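Long-range contact in SnoaL-like domain-containing protein (Novosphingobium aromaticivorans, PDB 2RFR), which is of unknown function but adopts the cystatin-like alpha+beta fold of the NTF2 clan, whose members include the SnoaL-like proteins: residues W44-E49 / K59-I64. Numbering follows the deposited sequence.
Sequences WVEDGE and KGRAAI
Arg61 reaches across to the backbone of Trp44 side-on, NE and NH2 both donating to the one carbonyl oxygen, and illustrates how a helix start can be tied to a corner between two strands. Arg61 NE lies 2.9 Å and Arg61 NH2 2.8 Å from Trp44 O, which sits close to the guanidinium plane. The side chain gets there fully extended from CG to NE (chi2 -177°), while CA of Glu46 covers one guanidinium face. On the buried side, CD1 of Ile64 rests over the five-membered ring of Trp44, 3.6 Å from its centroid, in a CH-pi contact almost on the ring normal, and CG2 of Ile64 touches the six-membered ring at CE3 and CZ3. Leu40 of helix 37-41 also packs on Ile64.

In this NTF2-like fold, residues 45-48 form a type I turn leading into strand 48-52, against which the short edge strand 58-59 runs antiparallel before helix 61-69. Gly60, the N-cap residue, donates its backbone N-H to Gly48 O (N to O 2.8 Å), and Arg61 N bonds to Glu46 O at 3.0 Å. An alanine in place of Arg61 would probably leave Trp44 O without its two donors and the corner less firmly tied to the helix.

Towards solvent the contact is looser. In one of its two modelled conformers the Glu46 carboxylate reaches Ala62 N through a water, 2.6 Å from Glu46 OE2. Lys59, also modelled in two conformers, lies in one of them alongside Glu49, yet the salt bridge is long, Glu49 OE2 to Lys59 NZ 3.9 Å, whereas OE1 of Glu49 pairs with Arg136.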
ATOM      1  N   TRP A  44      -5.669  -5.498  18.571  1.00  9.15           N
ATOM      2  CA  TRP A  44      -4.702  -5.519  19.644  1.00  9.22           C
ATOM      3  C   TRP A  44      -4.958  -6.626  20.625  1.00 10.50           C
ATOM      4  O   TRP A  44      -6.072  -7.101  20.795  1.00 11.36           O
ATOM      5  CB  TRP A  44      -4.780  -4.200  20.436  1.00  9.69           C
ATOM      6  CG  TRP A  44      -4.001  -3.005  19.879  1.00  9.49           C
ATOM      7  CD1 TRP A  44      -2.810  -2.542  20.283  1.00  8.72           C
ATOM      8  CD2 TRP A  44      -4.475  -2.088  18.834  1.00  8.16           C
ATOM      9  NE1 TRP A  44      -2.490  -1.419  19.590  1.00  9.69           N
ATOM     10  CE2 TRP A  44      -3.501  -1.106  18.707  1.00  8.56           C
ATOM     11  CE3 TRP A  44      -5.629  -1.986  18.063  1.00  8.78           C
ATOM     12  CZ2 TRP A  44      -3.624  -0.044  17.813  1.00  9.83           C
ATOM     13  CZ3 TRP A  44      -5.743  -0.933  17.161  1.00  9.81           C
ATOM     14  CH2 TRP A  44      -4.749   0.027  17.061  1.00  9.29           C
ATOM     15  N   VAL A  45      -3.892  -7.001  21.322  1.00  9.69           N
ATOM     16  CA  VAL A  45      -3.984  -7.790  22.579  1.00 10.07           C
ATOM     17  C   VAL A  45      -4.829  -7.017  23.573  1.00 10.21           C
ATOM     18  O   VAL A  45      -5.023  -5.793  23.479  1.00  9.98           O
ATOM     19  CB  VAL A  45      -2.596  -8.172  23.118  1.00 10.64           C
ATOM     20  CG1 VAL A  45      -1.829  -9.027  22.097  1.00 11.44           C
ATOM     21  CG2 VAL A  45      -1.801  -6.962  23.583  1.00 12.22           C
ATOM     22  N   GLU A  46      -5.332  -7.731  24.585  0.50 11.36           N
ATOM     23  CA  GLU A  46      -6.260  -7.104  25.523  0.50 10.67           C
ATOM     24  C   GLU A  46      -5.722  -5.848  26.181  0.50 12.21           C
ATOM     25  O   GLU A  46      -6.450  -4.881  26.346  0.50 12.73           O
ATOM     26  CB  GLU A  46      -6.660  -8.099  26.652  0.50 12.50           C
ATOM     27  CG  GLU A  46      -7.470  -7.439  27.801  0.50 14.56           C
ATOM     28  CD  GLU A  46      -8.790  -6.796  27.366  0.50 17.58           C
ATOM     29  OE1 GLU A  46      -9.477  -7.354  26.508  0.50 17.79           O
ATOM     30  OE2 GLU A  46      -9.144  -5.713  27.887  0.50 21.56           O
ATOM     31  N   ASP A  47      -4.458  -5.894  26.577  1.00 11.38           N
ATOM     32  CA  ASP A  47      -3.815  -4.751  27.211  1.00 12.92           C
ATOM     33  C   ASP A  47      -2.920  -3.947  26.248  1.00 11.64           C
ATOM     34  O   ASP A  47      -1.966  -3.291  26.632  1.00 13.64           O
ATOM     35  CB  ASP A  47      -3.028  -5.206  28.438  1.00 13.72           C
ATOM     36  CG  ASP A  47      -1.865  -6.067  28.128  1.00 19.66           C
ATOM     37  OD1 ASP A  47      -1.790  -6.605  27.010  1.00 22.30           O
ATOM     38  OD2 ASP A  47      -1.054  -6.323  29.085  1.00 27.71           O
ATOM     39  N   GLY A  48      -3.303  -3.966  24.982  1.00 10.65           N
ATOM     40  CA  GLY A  48      -2.571  -3.235  23.954  1.00  9.99           C
ATOM     41  C   GLY A  48      -2.630  -1.734  24.142  1.00  9.90           C
ATOM     42  O   GLY A  48      -3.517  -1.200  24.800  1.00 10.51           O
ATOM     43  N   GLU A  49      -1.691  -1.029  23.500  1.00  8.71           N
ATOM     44  CA  GLU A  49      -1.630   0.424  23.652  1.00  9.42           C
ATOM     45  C   GLU A  49      -1.555   1.099  22.284  1.00  8.99           C
ATOM     46  O   GLU A  49      -0.938   0.593  21.338  1.00  9.06           O
ATOM     47  CB  GLU A  49      -0.387   0.804  24.443  1.00 10.59           C
ATOM     48  CG  GLU A  49      -0.377   0.274  25.836  1.00 14.56           C
ATOM     49  CD  GLU A  49       0.838   0.808  26.525  1.00 20.88           C
ATOM     50  OE1 GLU A  49       1.986   0.727  25.973  1.00 26.26           O
ATOM     51  OE2 GLU A  49       0.688   1.171  27.680  1.00 37.74           O
ATOM     52  N   LYS A  59      -4.828   2.708  26.630  0.52  9.32           N
ATOM     53  CA  LYS A  59      -4.337   1.435  27.164  0.52 10.98           C
ATOM     54  C   LYS A  59      -5.491   0.471  27.386  0.52  9.98           C
ATOM     55  O   LYS A  59      -6.403   0.766  28.179  0.52 10.24           O
ATOM     56  CB  LYS A  59      -3.604   1.671  28.493  0.52 12.87           C
ATOM     57  CG  LYS A  59      -2.516   2.783  28.420  0.52 11.32           C
ATOM     58  CD  LYS A  59      -1.605   2.808  29.585  0.52 13.97           C
ATOM     59  CE  LYS A  59      -0.412   3.689  29.292  0.52 11.48           C
ATOM     60  NZ  LYS A  59       0.431   3.777  30.564  0.52 18.28           N
ATOM     61  N   GLY A  60      -5.446  -0.664  26.703  1.00 10.49           N
ATOM     62  CA  GLY A  60      -6.466  -1.667  26.780  1.00 11.01           C
ATOM     63  C   GLY A  60      -7.524  -1.508  25.693  1.00 10.36           C
ATOM     64  O   GLY A  60      -7.769  -0.424  25.182  1.00 10.54           O
ATOM     65  N   ARG A  61      -8.189  -2.607  25.383  1.00 10.90           N
ATOM     66  CA  ARG A  61      -9.120  -2.618  24.279  1.00 12.07           C
ATOM     67  C   ARG A  61     -10.249  -1.605  24.496  1.00 10.88           C
ATOM     68  O   ARG A  61     -10.681  -0.969  23.538  1.00 10.82           O
ATOM     69  CB  ARG A  61      -9.689  -4.018  24.022  1.00 12.14           C
ATOM     70  CG  ARG A  61      -8.729  -4.914  23.361  1.00 12.52           C
ATOM     71  CD  ARG A  61      -9.372  -6.274  23.070  1.00 12.11           C
ATOM     72  NE  ARG A  61      -8.446  -7.154  22.404  1.00 13.22           N
ATOM     73  CZ  ARG A  61      -8.665  -8.427  22.251  1.00 13.95           C
ATOM     74  NH1 ARG A  61      -9.819  -8.972  22.670  1.00 16.68           N
ATOM     75  NH2 ARG A  61      -7.734  -9.164  21.676  1.00 18.25           N
ATOM     76  N   ALA A  62     -10.769  -1.463  25.723  1.00 11.36           N
ATOM     77  CA  ALA A  62     -11.877  -0.557  25.937  1.00 11.85           C
ATOM     78  C   ALA A  62     -11.459   0.861  25.583  1.00 10.47           C
ATOM     79  O   ALA A  62     -12.211   1.601  24.924  1.00 11.03           O
ATOM     80  CB  ALA A  62     -12.412  -0.618  27.401  1.00 13.81           C
ATOM     81  N   ALA A  63     -10.249   1.273  25.959  1.00 10.71           N
ATOM     82  CA  ALA A  63      -9.769   2.614  25.710  1.00  9.71           C
ATOM     83  C   ALA A  63      -9.541   2.839  24.200  1.00  9.60           C
ATOM     84  O   ALA A  63      -9.779   3.921  23.679  1.00 10.22           O
ATOM     85  CB  ALA A  63      -8.525   2.911  26.519  1.00 11.09           C
ATOM     86  N   ILE A  64      -9.038   1.818  23.526  1.00  9.46           N
ATOM     87  CA  ILE A  64      -8.791   1.921  22.085  1.00  9.00           C
ATOM     88  C   ILE A  64     -10.136   2.024  21.389  1.00  9.80           C
ATOM     89  O   ILE A  64     -10.325   2.882  20.527  1.00 10.40           O
ATOM     90  CB  ILE A  64      -7.936   0.757  21.579  1.00  9.69           C
ATOM     91  CG1 ILE A  64      -6.503   0.799  22.162  1.00  9.34           C
ATOM     92  CG2 ILE A  64      -7.924   0.769  20.008  1.00 10.11           C
ATOM     93  CD1 ILE A  64      -5.637  -0.411  21.902  1.00 11.81           C
TER
HETATM   94  O   HOH W   1     -10.352  -3.369  27.959  1.00 26.90           O